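Local structure of endoglucanase (Clostridium thermocellum, 2YIK) at residues A[412-425]-A[505-517]. The protein probably hydrolyses internal beta-1,4-glucosidic bonds of cellulose, as a glycoside hydrolase family 9 endoglucanase. Numbering follows the deposited sequence.
Sequences DTPSKYANWARSQM and FVGACAGLYRFFG
Phe-516 lies between Arg-422 and the CB of its neighbour Phe-515, at the crossing of two helices of the (alpha/alpha)6 barrel characteristic of glycoside hydrolase family 9. Helices 416-425 and 505-516 run at 120° to each other, their axes 10.4 Å apart. Arg-422 suits this partly exposed place because its long aliphatic chain can cover a ring while its charged end keeps a polar partner: extended from CG to NE, it sets CD over the ring centre, 3.8 Å from the Phe-516 centroid, in a CH-pi contact. Its guanidinium then stacks almost flat, planes 20° apart, while NE hydrogen-bonds to the hydroxyl of Tyr-40, which together with the stacking should limit rotation of the group. Ala-418, small enough to let both phenyl rings approach the helix, touches Phe-515 and Phe-516 with its CB. Deeper in, packing is knobs-into-holes: Leu-512 sits among Ala-418, Ala-421, Arg-422 and Met-425, its CD1 pressed tightly on Met-425 CB at 3.4 Å. The flexible Met-425 chain, bent at chi2 and chi3, turns CE into the hole formed by Phe-505, Ala-508, Cys-509 and Leu-512; SD meets the edge of the Phe-505 ring, 5.1 Å from its centroid, a Met-aromatic contact. Before helix 416-425, Pro-414, whose ring restrains the backbone, sets its N over one face of the Phe-515 ring, Pro-414 CD reaching Phe-515 CD1 at 3.6 Å. Beyond it, Asp-412 and Arg-514 form a two-pronged, side-on salt bridge, and Arg-514 NH1 also hydrogen-bonds to Gln-144. Arg-514 NE donates to the syn lone pair of Asp-412 OD1 at 2.9 Å, whereas Arg-514 NH2 reaches Asp-412 OD2 from 34° outside the carboxylate plane.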
ATOM      1  N   ASP A 412      13.926 -20.450   4.477  1.00 34.40           N
ATOM      2  CA  ASP A 412      12.787 -20.539   3.566  1.00 35.51           C
ATOM      3  C   ASP A 412      11.952 -21.772   3.898  1.00 36.10           C
ATOM      4  O   ASP A 412      11.657 -22.601   3.035  1.00 35.80           O
ATOM      5  CB  ASP A 412      13.264 -20.592   2.106  1.00 36.46           C
ATOM      6  CG  ASP A 412      12.136 -20.355   1.108  1.00 38.44           C
ATOM      7  OD1 ASP A 412      11.054 -19.871   1.510  1.00 38.63           O
ATOM      8  OD2 ASP A 412      12.329 -20.639  -0.092  1.00 39.40           O
ATOM      9  N   THR A 413      11.577 -21.882   5.165  1.00 35.71           N
ATOM     10  CA  THR A 413      10.767 -22.995   5.633  1.00 36.02           C
ATOM     11  C   THR A 413       9.897 -22.423   6.746  1.00 35.16           C
ATOM     12  O   THR A 413      10.309 -21.495   7.450  1.00 35.33           O
ATOM     13  CB  THR A 413      11.670 -24.157   6.173  1.00 36.80           C
ATOM     14  OG1 THR A 413      10.867 -25.308   6.451  1.00 38.28           O
ATOM     15  CG2 THR A 413      12.390 -23.745   7.449  1.00 37.04           C
ATOM     16  N   PRO A 414       8.671 -22.946   6.903  1.00 34.29           N
ATOM     17  CA  PRO A 414       7.804 -22.422   7.957  1.00 33.82           C
ATOM     18  C   PRO A 414       8.244 -22.768   9.349  1.00 33.79           C
ATOM     19  O   PRO A 414       8.631 -23.904   9.652  1.00 34.78           O
ATOM     20  CB  PRO A 414       6.449 -23.022   7.627  1.00 33.53           C
ATOM     21  CG  PRO A 414       6.811 -24.346   7.038  1.00 33.39           C
ATOM     22  CD  PRO A 414       7.985 -23.997   6.128  1.00 34.36           C
ATOM     23  N   SER A 415       8.135 -21.754  10.191  1.00 32.75           N
ATOM     24  CA  SER A 415       8.484 -21.816  11.587  1.00 30.80           C
ATOM     25  C   SER A 415       7.214 -21.449  12.374  1.00 29.77           C
ATOM     26  O   SER A 415       6.104 -21.378  11.806  1.00 28.95           O
ATOM     27  CB  SER A 415       9.615 -20.797  11.892  1.00 30.15           C
ATOM     28  OG  SER A 415       9.169 -19.418  11.989  1.00 29.94           O
ATOM     29  N   LYS A 416       7.366 -21.285  13.689  1.00 29.36           N
ATOM     30  CA  LYS A 416       6.263 -20.909  14.558  1.00 30.26           C
ATOM     31  C   LYS A 416       5.647 -19.598  14.028  1.00 29.63           C
ATOM     32  O   LYS A 416       4.464 -19.344  14.238  1.00 30.12           O
ATOM     33  CB  LYS A 416       6.757 -20.727  16.007  1.00 30.78           C
ATOM     34  CG  LYS A 416       7.847 -19.667  16.183  1.00 33.57           C
ATOM     35  CD  LYS A 416       8.280 -19.554  17.647  1.00 36.47           C
ATOM     36  CE  LYS A 416       9.413 -18.541  17.771  1.00 38.02           C
ATOM     37  NZ  LYS A 416       9.923 -18.422  19.166  1.00 40.12           N
ATOM     38  N   TYR A 417       6.430 -18.755  13.348  1.00 27.68           N
ATOM     39  CA  TYR A 417       5.863 -17.500  12.827  1.00 26.48           C
ATOM     40  C   TYR A 417       4.856 -17.773  11.707  1.00 25.63           C
ATOM     41  O   TYR A 417       3.705 -17.341  11.781  1.00 23.74           O
ATOM     42  CB  TYR A 417       6.963 -16.543  12.332  1.00 25.65           C
ATOM     43  CG  TYR A 417       7.895 -16.095  13.438  1.00 26.48           C
ATOM     44  CD1 TYR A 417       7.415 -15.860  14.731  1.00 26.11           C
ATOM     45  CD2 TYR A 417       9.259 -15.924  13.202  1.00 27.22           C
ATOM     46  CE1 TYR A 417       8.265 -15.476  15.758  1.00 26.90           C
ATOM     47  CE2 TYR A 417      10.122 -15.536  14.228  1.00 27.06           C
ATOM     48  CZ  TYR A 417       9.621 -15.318  15.502  1.00 28.99           C
ATOM     49  OH  TYR A 417      10.482 -14.961  16.521  1.00 29.99           O
ATOM     50  N   ALA A 418       5.290 -18.494  10.677  1.00 26.51           N
ATOM     51  CA  ALA A 418       4.409 -18.838   9.568  1.00 27.06           C
ATOM     52  C   ALA A 418       3.218 -19.658  10.068  1.00 27.44           C
ATOM     53  O   ALA A 418       2.090 -19.460   9.621  1.00 28.40           O
ATOM     54  CB  ALA A 418       5.176 -19.622   8.515  1.00 27.29           C
ATOM     55  N   ASN A 419       3.472 -20.588  10.988  1.00 27.70           N
ATOM     56  CA  ASN A 419       2.399 -21.412  11.534  1.00 27.29           C
ATOM     57  C   ASN A 419       1.385 -20.501  12.209  1.00 27.13           C
ATOM     58  O   ASN A 419       0.177 -20.707  12.085  1.00 26.82           O
ATOM     59  CB  ASN A 419       2.942 -22.432  12.543  1.00 27.23           C
ATOM     60  CG  ASN A 419       3.893 -23.428  11.904  1.00 30.44           C
ATOM     61  OD1 ASN A 419       3.803 -23.700  10.709  1.00 30.24           O
ATOM     62  ND2 ASN A 419       4.801 -23.985  12.701  1.00 30.62           N
ATOM     63  N   TRP A 420       1.881 -19.492  12.921  1.00 26.80           N
ATOM     64  CA  TRP A 420       1.004 -18.540  13.589  1.00 25.67           C
ATOM     65  C   TRP A 420       0.217 -17.747  12.544  1.00 25.62           C
ATOM     66  O   TRP A 420      -0.996 -17.546  12.680  1.00 25.13           O
ATOM     67  CB  TRP A 420       1.816 -17.567  14.438  1.00 25.19           C
ATOM     68  CG  TRP A 420       1.000 -16.410  14.924  1.00 24.25           C
ATOM     69  CD1 TRP A 420       0.133 -16.401  15.975  1.00 23.72           C
ATOM     70  CD2 TRP A 420       0.944 -15.098  14.343  1.00 24.59           C
ATOM     71  NE1 TRP A 420      -0.462 -15.164  16.089  1.00 23.08           N
ATOM     72  CE2 TRP A 420       0.018 -14.347  15.102  1.00 23.82           C
ATOM     73  CE3 TRP A 420       1.586 -14.488  13.259  1.00 22.69           C
ATOM     74  CZ2 TRP A 420      -0.283 -13.010  14.805  1.00 23.85           C
ATOM     75  CZ3 TRP A 420       1.288 -13.160  12.966  1.00 24.46           C
ATOM     76  CH2 TRP A 420       0.360 -12.436  13.738  1.00 23.87           C
ATOM     77  N   ALA A 421       0.919 -17.282  11.513  1.00 25.06           N
ATOM     78  CA  ALA A 421       0.286 -16.508  10.444  1.00 24.89           C
ATOM     79  C   ALA A 421      -0.875 -17.307   9.853  1.00 24.15           C
ATOM     80  O   ALA A 421      -1.954 -16.770   9.606  1.00 22.97           O
ATOM     81  CB  ALA A 421       1.304 -16.178   9.353  1.00 24.34           C
ATOM     82  N   ARG A 422      -0.638 -18.595   9.634  1.00 23.84           N
ATOM     83  CA  ARG A 422      -1.659 -19.471   9.082  1.00 25.86           C
ATOM     84  C   ARG A 422      -2.893 -19.547   9.980  1.00 25.02           C
ATOM     85  O   ARG A 422      -4.023 -19.515   9.495  1.00 25.36           O
ATOM     86  CB  ARG A 422      -1.107 -20.880   8.878  1.00 26.14           C
ATOM     87  CG  ARG A 422      -2.033 -21.741   8.047  1.00 27.55           C
ATOM     88  CD  ARG A 422      -1.554 -23.175   7.927  1.00 27.85           C
ATOM     89  NE  ARG A 422      -2.342 -23.897   6.932  1.00 28.73           N
ATOM     90  CZ  ARG A 422      -2.104 -25.148   6.548  1.00 29.93           C
ATOM     91  NH1 ARG A 422      -1.099 -25.826   7.081  1.00 28.74           N
ATOM     92  NH2 ARG A 422      -2.863 -25.714   5.615  1.00 30.37           N
ATOM     93  N   SER A 423      -2.675 -19.658  11.287  1.00 25.48           N
ATOM     94  CA  SER A 423      -3.793 -19.730  12.218  1.00 25.70           C
ATOM     95  C   SER A 423      -4.610 -18.441  12.115  1.00 24.07           C
ATOM     96  O   SER A 423      -5.834 -18.467  12.187  1.00 24.77           O
ATOM     97  CB  SER A 423      -3.297 -19.936  13.658  1.00 26.05           C
ATOM     98  OG  SER A 423      -2.786 -18.743  14.225  1.00 32.12           O
ATOM     99  N   GLN A 424      -3.933 -17.315  11.919  1.00 24.27           N
ATOM    100  CA  GLN A 424      -4.628 -16.041  11.812  1.00 23.58           C
ATOM    101  C   GLN A 424      -5.396 -15.908  10.494  1.00 25.11           C
ATOM    102  O   GLN A 424      -6.524 -15.413  10.486  1.00 25.01           O
ATOM    103  CB  GLN A 424      -3.641 -14.882  11.989  1.00 23.21           C
ATOM    104  CG  GLN A 424      -2.998 -14.809  13.381  1.00 20.68           C
ATOM    105  CD  GLN A 424      -4.021 -14.818  14.511  1.00 23.82           C
ATOM    106  OE1 GLN A 424      -4.170 -15.813  15.231  1.00 25.62           O
ATOM    107  NE2 GLN A 424      -4.734 -13.711  14.669  1.00 18.52           N
ATOM    108  N   MET A 425      -4.803 -16.346   9.384  1.00 26.29           N
ATOM    109  CA  MET A 425      -5.508 -16.266   8.103  1.00 26.78           C
ATOM    110  C   MET A 425      -6.724 -17.188   8.139  1.00 25.99           C
ATOM    111  O   MET A 425      -7.799 -16.831   7.644  1.00 26.80           O
ATOM    112  CB  MET A 425      -4.608 -16.674   6.933  1.00 25.61           C
ATOM    113  CG  MET A 425      -5.269 -16.457   5.572  1.00 27.40           C
ATOM    114  SD  MET A 425      -5.697 -14.708   5.296  1.00 29.96           S
ATOM    115  CE  MET A 425      -4.073 -14.087   4.640  1.00 28.70           C
ATOM    116  N   PHE A 505      -2.398  -8.060   2.805  1.00 21.97           N
ATOM    117  CA  PHE A 505      -3.229  -9.255   2.679  1.00 23.02           C
ATOM    118  C   PHE A 505      -2.867 -10.042   1.414  1.00 24.11           C
ATOM    119  O   PHE A 505      -2.818 -11.273   1.437  1.00 24.54           O
ATOM    120  CB  PHE A 505      -4.710  -8.833   2.688  1.00 23.61           C
ATOM    121  CG  PHE A 505      -5.678  -9.933   2.324  1.00 25.97           C
ATOM    122  CD1 PHE A 505      -5.618 -11.187   2.934  1.00 25.89           C
ATOM    123  CD2 PHE A 505      -6.689  -9.689   1.398  1.00 24.67           C
ATOM    124  CE1 PHE A 505      -6.540 -12.188   2.611  1.00 26.65           C
ATOM    125  CE2 PHE A 505      -7.619 -10.681   1.065  1.00 27.62           C
ATOM    126  CZ  PHE A 505      -7.551 -11.933   1.677  1.00 26.79           C
ATOM    127  N   VAL A 506      -2.591  -9.339   0.322  1.00 22.74           N
ATOM    128  CA  VAL A 506      -2.230 -10.012  -0.919  1.00 23.09           C
ATOM    129  C   VAL A 506      -0.964 -10.833  -0.704  1.00 24.17           C
ATOM    130  O   VAL A 506      -0.929 -12.030  -0.995  1.00 24.73           O
ATOM    131  CB  VAL A 506      -1.990  -9.002  -2.064  1.00 24.06           C
ATOM    132  CG1 VAL A 506      -1.480  -9.731  -3.318  1.00 22.58           C
ATOM    133  CG2 VAL A 506      -3.281  -8.257  -2.362  1.00 23.54           C
ATOM    134  N   GLY A 507       0.067 -10.182  -0.173  1.00 24.37           N
ATOM    135  CA  GLY A 507       1.331 -10.850   0.074  1.00 24.15           C
ATOM    136  C   GLY A 507       1.250 -12.008   1.053  1.00 24.27           C
ATOM    137  O   GLY A 507       1.949 -13.015   0.886  1.00 22.41           O
ATOM    138  N   ALA A 508       0.410 -11.865   2.079  1.00 23.38           N
ATOM    139  CA  ALA A 508       0.250 -12.911   3.086  1.00 24.00           C
ATOM    140  C   ALA A 508      -0.313 -14.181   2.445  1.00 23.14           C
ATOM    141  O   ALA A 508       0.115 -15.286   2.767  1.00 24.23           O
ATOM    142  CB  ALA A 508      -0.669 -12.430   4.207  1.00 21.70           C
ATOM    143  N   CYS A 509      -1.281 -14.016   1.548  1.00 23.62           N
ATOM    144  CA  CYS A 509      -1.875 -15.153   0.852  1.00 24.20           C
ATOM    145  C   CYS A 509      -0.803 -15.883   0.060  1.00 24.86           C
ATOM    146  O   CYS A 509      -0.715 -17.111   0.119  1.00 24.84           O
ATOM    147  CB  CYS A 509      -2.974 -14.687  -0.100  1.00 25.52           C
ATOM    148  SG  CYS A 509      -4.470 -14.062   0.717  1.00 25.93           S
ATOM    149  N   ALA A 510       0.012 -15.122  -0.674  1.00 25.11           N
ATOM    150  CA  ALA A 510       1.089 -15.699  -1.473  1.00 25.85           C
ATOM    151  C   ALA A 510       2.086 -16.414  -0.574  1.00 26.15           C
ATOM    152  O   ALA A 510       2.537 -17.517  -0.888  1.00 26.73           O
ATOM    153  CB  ALA A 510       1.805 -14.610  -2.273  1.00 23.50           C
ATOM    154  N   GLY A 511       2.434 -15.768   0.537  1.00 25.34           N
ATOM    155  CA  GLY A 511       3.383 -16.345   1.472  1.00 24.46           C
ATOM    156  C   GLY A 511       2.878 -17.636   2.093  1.00 24.91           C
ATOM    157  O   GLY A 511       3.653 -18.572   2.304  1.00 24.93           O
ATOM    158  N   LEU A 512       1.587 -17.683   2.403  1.00 24.20           N
ATOM    159  CA  LEU A 512       0.989 -18.882   2.990  1.00 26.52           C
ATOM    160  C   LEU A 512       0.957 -20.002   1.962  1.00 27.11           C
ATOM    161  O   LEU A 512       1.145 -21.173   2.295  1.00 28.30           O
ATOM    162  CB  LEU A 512      -0.434 -18.585   3.486  1.00 23.02           C
ATOM    163  CG  LEU A 512      -0.471 -17.783   4.788  1.00 24.61           C
ATOM    164  CD1 LEU A 512      -1.855 -17.199   5.002  1.00 24.26           C
ATOM    165  CD2 LEU A 512      -0.059 -18.677   5.948  1.00 22.63           C
ATOM    166  N   TYR A 513       0.714 -19.644   0.706  1.00 27.90           N
ATOM    167  CA  TYR A 513       0.679 -20.648  -0.343  1.00 30.00           C
ATOM    168  C   TYR A 513       2.085 -21.212  -0.514  1.00 29.72           C
ATOM    169  O   TYR A 513       2.273 -22.399  -0.787  1.00 30.04           O
ATOM    170  CB  TYR A 513       0.216 -20.040  -1.664  1.00 30.93           C
ATOM    171  CG  TYR A 513       0.082 -21.085  -2.742  1.00 33.67           C
ATOM    172  CD1 TYR A 513      -0.968 -22.005  -2.718  1.00 33.98           C
ATOM    173  CD2 TYR A 513       1.039 -21.198  -3.749  1.00 33.65           C
ATOM    174  CE1 TYR A 513      -1.061 -23.021  -3.678  1.00 34.56           C
ATOM    175  CE2 TYR A 513       0.959 -22.205  -4.704  1.00 35.77           C
ATOM    176  CZ  TYR A 513      -0.091 -23.112  -4.663  1.00 34.86           C
ATOM    177  OH  TYR A 513      -0.164 -24.103  -5.616  1.00 37.29           O
ATOM    178  N   ARG A 514       3.075 -20.348  -0.339  1.00 29.71           N
ATOM    179  CA  ARG A 514       4.462 -20.753  -0.468  1.00 30.01           C
ATOM    180  C   ARG A 514       4.834 -21.898   0.469  1.00 30.68           C
ATOM    181  O   ARG A 514       5.472 -22.864   0.055  1.00 31.16           O
ATOM    182  CB  ARG A 514       5.378 -19.564  -0.185  1.00 29.75           C
ATOM    183  CG  ARG A 514       6.866 -19.870  -0.322  1.00 31.54           C
ATOM    184  CD  ARG A 514       7.709 -18.630  -0.054  1.00 31.40           C
ATOM    185  NE  ARG A 514       9.113 -18.825  -0.395  1.00 30.29           N
ATOM    186  CZ  ARG A 514       9.694 -18.366  -1.503  1.00 31.28           C
ATOM    187  NH1 ARG A 514       8.996 -17.674  -2.386  1.00 30.66           N
ATOM    188  NH2 ARG A 514      10.976 -18.612  -1.730  1.00 28.40           N
ATOM    189  N   PHE A 515       4.431 -21.791   1.732  1.00 30.49           N
ATOM    190  CA  PHE A 515       4.773 -22.808   2.722  1.00 31.94           C
ATOM    191  C   PHE A 515       3.706 -23.869   2.978  1.00 31.60           C
ATOM    192  O   PHE A 515       4.031 -24.961   3.427  1.00 31.49           O
ATOM    193  CB  PHE A 515       5.105 -22.151   4.072  1.00 31.86           C
ATOM    194  CG  PHE A 515       6.232 -21.154   4.018  1.00 32.97           C
ATOM    195  CD1 PHE A 515       7.487 -21.521   3.543  1.00 32.54           C
ATOM    196  CD2 PHE A 515       6.046 -19.851   4.476  1.00 32.40           C
ATOM    197  CE1 PHE A 515       8.540 -20.610   3.527  1.00 32.37           C
ATOM    198  CE2 PHE A 515       7.094 -18.930   4.464  1.00 32.10           C
ATOM    199  CZ  PHE A 515       8.345 -19.313   3.988  1.00 32.81           C
ATOM    200  N   PHE A 516       2.445 -23.554   2.692  1.00 32.68           N
ATOM    201  CA  PHE A 516       1.351 -24.482   2.968  1.00 33.67           C
ATOM    202  C   PHE A 516       0.463 -24.913   1.799  1.00 35.32           C
ATOM    203  O   PHE A 516      -0.498 -25.652   2.005  1.00 34.24           O
ATOM    204  CB  PHE A 516       0.452 -23.891   4.064  1.00 32.37           C
ATOM    205  CG  PHE A 516       1.194 -23.472   5.306  1.00 31.36           C
ATOM    206  CD1 PHE A 516       1.847 -24.419   6.092  1.00 31.31           C
ATOM    207  CD2 PHE A 516       1.264 -22.132   5.673  1.00 30.27           C
ATOM    208  CE1 PHE A 516       2.561 -24.043   7.227  1.00 30.90           C
ATOM    209  CE2 PHE A 516       1.973 -21.740   6.804  1.00 30.74           C
ATOM    210  CZ  PHE A 516       2.625 -22.697   7.585  1.00 30.80           C
ATOM    211  N   GLY A 517       0.763 -24.473   0.581  1.00 37.44           N
ATOM    212  CA  GLY A 517      -0.077 -24.863  -0.541  1.00 41.89           C
ATOM    213  C   GLY A 517       0.009 -26.335  -0.930  1.00 45.29           C
ATOM    214  O   GLY A 517       1.108 -26.897  -0.916  1.00 44.67           O
TER